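Long-range contacts in Glyoxalase/bleomycin resistance protein/dioxygenase (Vibrio splendidus, PDB 2RK9), which is of unproven function but belongs to the glyoxalase/bleomycin resistance protein/dioxygenase superfamily and probably binds a small molecule or metal in a cleft of its sheet: residues Ile84-Tyr88 with Gln117-Met121; Asp37-Val41 with Val50-Gly54. The protein carries 1 engineered substitution. One frame throughout, in Å; residues are numbered along the deposited sequence.

Contact 1 (Ile84-Tyr88 with Gln117-Met121); sequences IEPLY and QKQFM. Engineered in segment 117-121: Met121 (natural residue Ile).
Lys118 NZ donates to Glu85 OE2 over 3.1 Å, a salt bridge between the strand and the first turn of the helix. The ammonium group comes in on the anti side of the carboxylate oxygen, 28° out of its plane. Lys118 reaches it with a chain extended beyond CG, whereas Glu85 folds at its second torsion, and the two chains cross at about a right angle. Beneath this partly exposed pair the contact becomes apolar. CG2 of Ile84 lies 3.9 Å from Lys118 CB, alongside the aliphatic part of the lysine. The other branch, with CG1 anti to the backbone N (chi1 -158°), carries CD1 to 3.6 Å from Gln119 CA, against the strand backbone itself.

Phe120 is the buried centre of the packing. Tyr88 directs the edge of its ring onto one Phe120 face in a T-shaped pair, centroids 4.8 Å apart and planes at 62°; the leading atom, Tyr88 CD1, stands 3.4 Å from Phe120 CG. Ile84 CG1 and Leu87 CG border the same phenyl group in its plane, with Leu87 CG 3.9 Å from Phe120 CZ. One face and parts of the edge are thus lined by Ile84, Leu87 and Tyr88 of the helix.

Helix 84-94 thus packs on the sheet over strand 115-123, its first turn running nearly parallel to the strand segment. Phe132 of strand 129-135 touches both Phe120 and Leu87, while Leu103 of strand 99-108 on the other flank meets Glu85 and Tyr88.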
ATOM      1  N   ILE B  84     -13.916  13.621   2.392  1.00  8.53           N
ATOM      2  CA  ILE B  84     -12.656  14.271   2.052  1.00  7.84           C
ATOM      3  C   ILE B  84     -12.550  15.767   2.366  1.00  8.65           C
ATOM      4  O   ILE B  84     -11.465  16.259   2.668  1.00  9.29           O
ATOM      5  CB  ILE B  84     -12.316  14.015   0.563  1.00  8.41           C
ATOM      6  CG1 ILE B  84     -10.814  14.191   0.332  1.00  8.71           C
ATOM      7  CG2 ILE B  84     -13.097  14.957  -0.327  1.00  8.15           C
ATOM      8  CD1 ILE B  84     -10.358  13.722  -1.049  1.00  9.76           C
ATOM      9  N   GLU B  85     -13.665  16.487   2.315  1.00  9.16           N
ATOM     10  CA  GLU B  85     -13.646  17.918   2.599  1.00  9.20           C
ATOM     11  C   GLU B  85     -13.084  18.270   3.980  1.00  8.91           C
ATOM     12  O   GLU B  85     -12.147  19.065   4.084  1.00 10.61           O
ATOM     13  CB  GLU B  85     -15.050  18.509   2.445  1.00 11.71           C
ATOM     14  CG  GLU B  85     -15.488  18.688   1.000  1.00 14.19           C
ATOM     15  CD  GLU B  85     -14.548  19.585   0.230  1.00 17.80           C
ATOM     16  OE1 GLU B  85     -13.987  20.521   0.846  1.00 19.32           O
ATOM     17  OE2 GLU B  85     -14.374  19.375  -0.993  1.00 20.24           O
ATOM     18  N   PRO B  86     -13.646  17.694   5.058  1.00 10.12           N
ATOM     19  CA  PRO B  86     -13.089  18.045   6.370  1.00 10.13           C
ATOM     20  C   PRO B  86     -11.642  17.579   6.545  1.00  9.32           C
ATOM     21  O   PRO B  86     -10.856  18.216   7.238  1.00 11.56           O
ATOM     22  CB  PRO B  86     -14.057  17.384   7.354  1.00 10.16           C
ATOM     23  CG  PRO B  86     -14.662  16.253   6.571  1.00  9.53           C
ATOM     24  CD  PRO B  86     -14.846  16.850   5.200  1.00  8.49           C
ATOM     25  N   LEU B  87     -11.297  16.465   5.917  1.00 10.05           N
ATOM     26  CA  LEU B  87      -9.929  15.967   6.002  1.00  9.73           C
ATOM     27  C   LEU B  87      -8.981  16.986   5.365  1.00 10.04           C
ATOM     28  O   LEU B  87      -7.998  17.399   5.977  1.00 10.09           O
ATOM     29  CB  LEU B  87      -9.804  14.626   5.276  1.00  9.83           C
ATOM     30  CG  LEU B  87      -8.397  14.050   5.071  1.00  9.80           C
ATOM     31  CD1 LEU B  87      -7.670  13.915   6.398  1.00 11.97           C
ATOM     32  CD2 LEU B  87      -8.525  12.686   4.391  1.00 10.28           C
ATOM     33  N   TYR B  88      -9.290  17.400   4.140  1.00  9.64           N
ATOM     34  CA  TYR B  88      -8.446  18.350   3.436  1.00 10.19           C
ATOM     35  C   TYR B  88      -8.302  19.677   4.166  1.00 12.00           C
ATOM     36  O   TYR B  88      -7.215  20.245   4.204  1.00 11.48           O
ATOM     37  CB  TYR B  88      -8.980  18.622   2.027  1.00 10.71           C
ATOM     38  CG  TYR B  88      -8.078  19.511   1.202  1.00 11.72           C
ATOM     39  CD1 TYR B  88      -6.821  19.070   0.794  1.00 13.35           C
ATOM     40  CD2 TYR B  88      -8.483  20.794   0.818  1.00 13.19           C
ATOM     41  CE1 TYR B  88      -5.985  19.880   0.024  1.00 14.24           C
ATOM     42  CE2 TYR B  88      -7.650  21.612   0.045  1.00 14.11           C
ATOM     43  CZ  TYR B  88      -6.402  21.144  -0.348  1.00 14.77           C
ATOM     44  OH  TYR B  88      -5.561  21.927  -1.114  1.00 16.84           O
ATOM     45  N   GLN B 117     -14.761  12.021  -8.745  1.00 13.31           N
ATOM     46  CA  GLN B 117     -14.030  11.593  -7.565  1.00 14.33           C
ATOM     47  C   GLN B 117     -13.139  12.737  -7.096  1.00 13.70           C
ATOM     48  O   GLN B 117     -12.316  13.251  -7.857  1.00 14.06           O
ATOM     49  CB  GLN B 117     -13.178  10.362  -7.884  1.00 16.42           C
ATOM     50  CG  GLN B 117     -12.332   9.888  -6.717  1.00 21.18           C
ATOM     51  CD  GLN B 117     -11.508   8.665  -7.056  1.00 22.81           C
ATOM     52  OE1 GLN B 117     -12.004   7.539  -7.030  1.00 25.70           O
ATOM     53  NE2 GLN B 117     -10.238   8.882  -7.383  1.00 25.42           N
ATOM     54  N   LYS B 118     -13.329  13.162  -5.853  1.00 11.41           N
ATOM     55  CA  LYS B 118     -12.513  14.232  -5.306  1.00 10.67           C
ATOM     56  C   LYS B 118     -11.261  13.588  -4.733  1.00  9.91           C
ATOM     57  O   LYS B 118     -11.327  12.492  -4.182  1.00 10.19           O
ATOM     58  CB  LYS B 118     -13.255  14.968  -4.191  1.00 11.51           C
ATOM     59  CG  LYS B 118     -14.409  15.834  -4.656  1.00 14.01           C
ATOM     60  CD  LYS B 118     -15.041  16.547  -3.471  1.00 15.04           C
ATOM     61  CE  LYS B 118     -16.144  17.472  -3.920  1.00 16.79           C
ATOM     62  NZ  LYS B 118     -16.704  18.242  -2.776  1.00 15.31           N
ATOM     63  N   GLN B 119     -10.121  14.257  -4.880  1.00  9.56           N
ATOM     64  CA  GLN B 119      -8.870  13.734  -4.347  1.00 10.27           C
ATOM     65  C   GLN B 119      -7.836  14.813  -4.139  1.00  9.22           C
ATOM     66  O   GLN B 119      -7.889  15.878  -4.754  1.00  8.88           O
ATOM     67  CB  GLN B 119      -8.255  12.684  -5.282  1.00 13.40           C
ATOM     68  CG  GLN B 119      -7.770  13.231  -6.627  1.00 16.43           C
ATOM     69  CD  GLN B 119      -7.270  12.132  -7.576  1.00 18.60           C
ATOM     70  OE1 GLN B 119      -8.024  11.240  -7.974  1.00 22.26           O
ATOM     71  NE2 GLN B 119      -5.994  12.196  -7.933  1.00 22.77           N
ATOM     72  N   PHE B 120      -6.895  14.512  -3.256  1.00  8.34           N
ATOM     73  CA  PHE B 120      -5.769  15.385  -2.994  1.00  8.01           C
ATOM     74  C   PHE B 120      -4.648  14.464  -2.544  1.00  8.36           C
ATOM     75  O   PHE B 120      -4.897  13.329  -2.146  1.00  7.50           O
ATOM     76  CB  PHE B 120      -6.099  16.465  -1.947  1.00  8.24           C
ATOM     77  CG  PHE B 120      -6.087  15.997  -0.521  1.00  8.79           C
ATOM     78  CD1 PHE B 120      -4.920  16.061   0.236  1.00 10.85           C
ATOM     79  CD2 PHE B 120      -7.260  15.572   0.094  1.00  8.40           C
ATOM     80  CE1 PHE B 120      -4.922  15.712   1.589  1.00 11.56           C
ATOM     81  CE2 PHE B 120      -7.275  15.221   1.441  1.00 10.28           C
ATOM     82  CZ  PHE B 120      -6.103  15.294   2.190  1.00 10.49           C
HETATM   83  N   MSE B 121      -3.413  14.924  -2.664  1.00  7.82           N
HETATM   84  CA  MSE B 121      -2.292  14.096  -2.254  1.00  9.71           C
HETATM   85  C   MSE B 121      -1.481  14.765  -1.173  1.00 10.51           C
HETATM   86  O   MSE B 121      -1.316  15.983  -1.167  1.00  9.54           O
HETATM   87  CB  MSE B 121      -1.378  13.789  -3.438  1.00 12.67           C
HETATM   88  CG  MSE B 121      -1.968  12.825  -4.451  1.00 15.31           C
HETATM   89 SE   MSE B 121      -0.790  12.546  -5.939  1.00 23.41          SE
HETATM   90  CE  MSE B 121       0.555  11.492  -5.040  1.00 17.58           C
TER

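Contact 2 (Asp37-Val41 with Val50-Gly54); sequences DEEFV and VMLEG
Phe40 holds its ring carbon CG anti to the backbone N (chi1 175°), and Met51 bends at its last torsion (chi3 -94°); together these settings bring the selenium of the selenomethionine to the rim of the phenyl ring. Met51 SE lies 3.7 Å from Phe40 CE1 and close to the ring plane, an edge-on Met-aromatic contact. Further round the ring edge, Glu53 OE2 approaches Phe40 CD1 to 3.6 Å. The glutamate carboxylate is turned 54° from the ring, and a water that donates to both Glu53 OE2 and Glu38 OE1, 2.7 Å from each, joins the two acids. Placed between like charges, this water probably eases their repulsion; Glu38 OE1 also forms a salt bridge with Arg35, whose guanidinium makes a cation-pi contact with Phe40.

The backbones zip together antiparallel. Val41 and Leu52 form the hydrogen-bonded pair: Val41 N donates to Leu52 O and Leu52 N to Val41 O, each at 2.9 Å. Phe40 and Glu53 are the neighbouring non-hydrogen-bonded pair. Beyond them Gly54 N gives a third bond, 2.9 Å to Glu39 O, at the point where Glu39, in a left-handed conformation, shares the position facing Arg35 with Phe40 in a G1 beta bulge.

The pairing belongs to the beta hairpin of strands 40-45 and 48-53. On the face bearing Val41 and Leu52, helix 16-26 covers both through Ile16. Strand 7-12 flanks strand 48-53, bonding through its backbone to Met51 and Glu53, and Val50 packs on Trp79 of the second subunit.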
ATOM      1  N   ASP B  37      -2.268   3.065 -23.623  1.00 13.78           N
ATOM      2  CA  ASP B  37      -1.488   4.255 -23.979  1.00 15.06           C
ATOM      3  C   ASP B  37      -0.930   5.012 -22.772  1.00 15.09           C
ATOM      4  O   ASP B  37      -0.170   5.970 -22.926  1.00 14.58           O
ATOM      5  CB  ASP B  37      -2.291   5.211 -24.895  1.00 17.75           C
ATOM      6  CG  ASP B  37      -3.623   5.652 -24.295  1.00 21.06           C
ATOM      7  OD1 ASP B  37      -3.770   5.624 -23.053  1.00 23.74           O
ATOM      8  OD2 ASP B  37      -4.530   6.046 -25.070  1.00 22.01           O
ATOM      9  N   GLU B  38      -1.292   4.568 -21.574  1.00 14.74           N
ATOM     10  CA  GLU B  38      -0.813   5.200 -20.350  1.00 14.34           C
ATOM     11  C   GLU B  38       0.055   4.221 -19.578  1.00 11.74           C
ATOM     12  O   GLU B  38       0.583   4.556 -18.527  1.00 11.93           O
ATOM     13  CB  GLU B  38      -1.993   5.618 -19.468  1.00 16.61           C
ATOM     14  CG  GLU B  38      -2.621   6.972 -19.799  1.00 19.24           C
ATOM     15  CD  GLU B  38      -3.931   7.227 -19.054  1.00 21.95           C
ATOM     16  OE1 GLU B  38      -4.029   6.889 -17.861  1.00 21.91           O
ATOM     17  OE2 GLU B  38      -4.871   7.794 -19.650  1.00 23.81           O
ATOM     18  N   GLU B  39       0.210   3.013 -20.114  1.00 11.02           N
ATOM     19  CA  GLU B  39       0.990   1.978 -19.440  1.00 10.01           C
ATOM     20  C   GLU B  39       0.403   1.730 -18.055  1.00  9.81           C
ATOM     21  O   GLU B  39       1.131   1.510 -17.086  1.00  8.71           O
ATOM     22  CB  GLU B  39       2.459   2.398 -19.321  1.00 12.54           C
ATOM     23  CG  GLU B  39       3.217   2.407 -20.646  1.00 15.05           C
ATOM     24  CD  GLU B  39       4.658   2.847 -20.483  1.00 19.95           C
ATOM     25  OE1 GLU B  39       5.398   2.193 -19.717  1.00 18.08           O
ATOM     26  OE2 GLU B  39       5.055   3.857 -21.117  1.00 25.03           O
ATOM     27  N   PHE B  40      -0.923   1.766 -17.980  1.00  8.83           N
ATOM     28  CA  PHE B  40      -1.638   1.561 -16.727  1.00  7.79           C
ATOM     29  C   PHE B  40      -2.359   0.215 -16.721  1.00  8.43           C
ATOM     30  O   PHE B  40      -2.997  -0.162 -17.705  1.00  9.51           O
ATOM     31  CB  PHE B  40      -2.658   2.678 -16.534  1.00  8.95           C
ATOM     32  CG  PHE B  40      -3.532   2.511 -15.323  1.00  7.66           C
ATOM     33  CD1 PHE B  40      -3.090   2.915 -14.069  1.00  8.25           C
ATOM     34  CD2 PHE B  40      -4.803   1.956 -15.439  1.00  8.58           C
ATOM     35  CE1 PHE B  40      -3.905   2.774 -12.953  1.00  8.97           C
ATOM     36  CE2 PHE B  40      -5.625   1.810 -14.326  1.00  9.53           C
ATOM     37  CZ  PHE B  40      -5.175   2.219 -13.081  1.00 10.07           C
ATOM     38  N   VAL B  41      -2.252  -0.497 -15.605  1.00  6.33           N
ATOM     39  CA  VAL B  41      -2.893  -1.797 -15.461  1.00  8.80           C
ATOM     40  C   VAL B  41      -3.516  -1.901 -14.069  1.00  7.96           C
ATOM     41  O   VAL B  41      -2.898  -1.529 -13.074  1.00 10.50           O
ATOM     42  CB  VAL B  41      -1.872  -2.943 -15.626  1.00  8.59           C
ATOM     43  CG1 VAL B  41      -2.601  -4.282 -15.724  1.00 11.78           C
ATOM     44  CG2 VAL B  41      -1.010  -2.698 -16.856  1.00 11.85           C
ATOM     45  N   VAL B  50      -4.460  -3.875  -6.876  1.00  6.34           N
ATOM     46  CA  VAL B  50      -3.187  -3.176  -7.002  1.00  6.54           C
ATOM     47  C   VAL B  50      -3.125  -2.563  -8.403  1.00  7.02           C
ATOM     48  O   VAL B  50      -3.653  -3.130  -9.363  1.00  7.01           O
ATOM     49  CB  VAL B  50      -1.964  -4.131  -6.835  1.00  8.49           C
ATOM     50  CG1 VAL B  50      -1.985  -5.199  -7.898  1.00 10.05           C
ATOM     51  CG2 VAL B  50      -0.648  -3.346  -6.949  1.00 10.01           C
HETATM   52  N   MSE B  51      -2.496  -1.397  -8.503  1.00  6.49           N
HETATM   53  CA  MSE B  51      -2.334  -0.722  -9.782  1.00  8.21           C
HETATM   54  C   MSE B  51      -0.862  -0.651 -10.181  1.00  6.88           C
HETATM   55  O   MSE B  51       0.002  -0.348  -9.358  1.00  6.93           O
HETATM   56  CB  MSE B  51      -2.885   0.700  -9.721  1.00 10.21           C
HETATM   57  CG  MSE B  51      -4.379   0.786  -9.609  1.00 12.99           C
HETATM   58 SE   MSE B  51      -4.914   2.626  -9.428  1.00 18.75          SE
HETATM   59  CE  MSE B  51      -4.972   2.707  -7.492  1.00 14.65           C
ATOM     60  N   LEU B  52      -0.589  -0.940 -11.449  1.00  5.89           N
ATOM     61  CA  LEU B  52       0.771  -0.867 -11.969  1.00  7.32           C
ATOM     62  C   LEU B  52       0.808   0.264 -12.994  1.00  8.14           C
ATOM     63  O   LEU B  52      -0.095   0.400 -13.817  1.00  7.41           O
ATOM     64  CB  LEU B  52       1.179  -2.180 -12.643  1.00  7.49           C
ATOM     65  CG  LEU B  52       1.150  -3.438 -11.775  1.00  8.03           C
ATOM     66  CD1 LEU B  52       1.636  -4.628 -12.604  1.00  9.42           C
ATOM     67  CD2 LEU B  52       2.019  -3.251 -10.527  1.00  8.61           C
ATOM     68  N   GLU B  53       1.849   1.080 -12.930  1.00  8.06           N
ATOM     69  CA  GLU B  53       1.987   2.186 -13.865  1.00 10.43           C
ATOM     70  C   GLU B  53       3.419   2.276 -14.372  1.00 10.36           C
ATOM     71  O   GLU B  53       4.350   2.433 -13.588  1.00  8.64           O
ATOM     72  CB  GLU B  53       1.590   3.497 -13.189  1.00 14.31           C
ATOM     73  CG  GLU B  53       1.644   4.664 -14.130  1.00 19.30           C
ATOM     74  CD  GLU B  53       0.315   5.385 -14.236  1.00 23.93           C
ATOM     75  OE1 GLU B  53       0.017   6.193 -13.335  1.00 28.08           O
ATOM     76  OE2 GLU B  53      -0.431   5.134 -15.208  1.00 23.36           O
ATOM     77  N   GLY B  54       3.584   2.171 -15.690  1.00 10.35           N
ATOM     78  CA  GLY B  54       4.910   2.243 -16.279  1.00 11.75           C
ATOM     79  C   GLY B  54       5.374   3.674 -16.491  1.00 15.14           C
ATOM     80  O   GLY B  54       6.461   3.899 -17.034  1.00 18.57           O
TER
HETATM   81  O   HOH W   1      -2.796   6.435 -15.479  1.00 27.15           O

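Both contacts reach the same mixed sheet, on opposite sides of the chain's centre, with their own centres about 23 Å apart; they share no strand or helix. Contact 2 joins adjacent strands within the sheet, so main-chain hydrogen bonds dominate it, whereas contact 1 lays a helix on a strand and is held by side chains of the helix, with no main-chain hydrogen bond between its segments. Each is only partly buried and passes from an apolar interior to a charged margin. At that margin contact 1 pairs opposite charges directly, while contact 2 has two acids bridged by water. Aromatic packing differs as well: a ring meets another ring in contact 1, but selenium in contact 2.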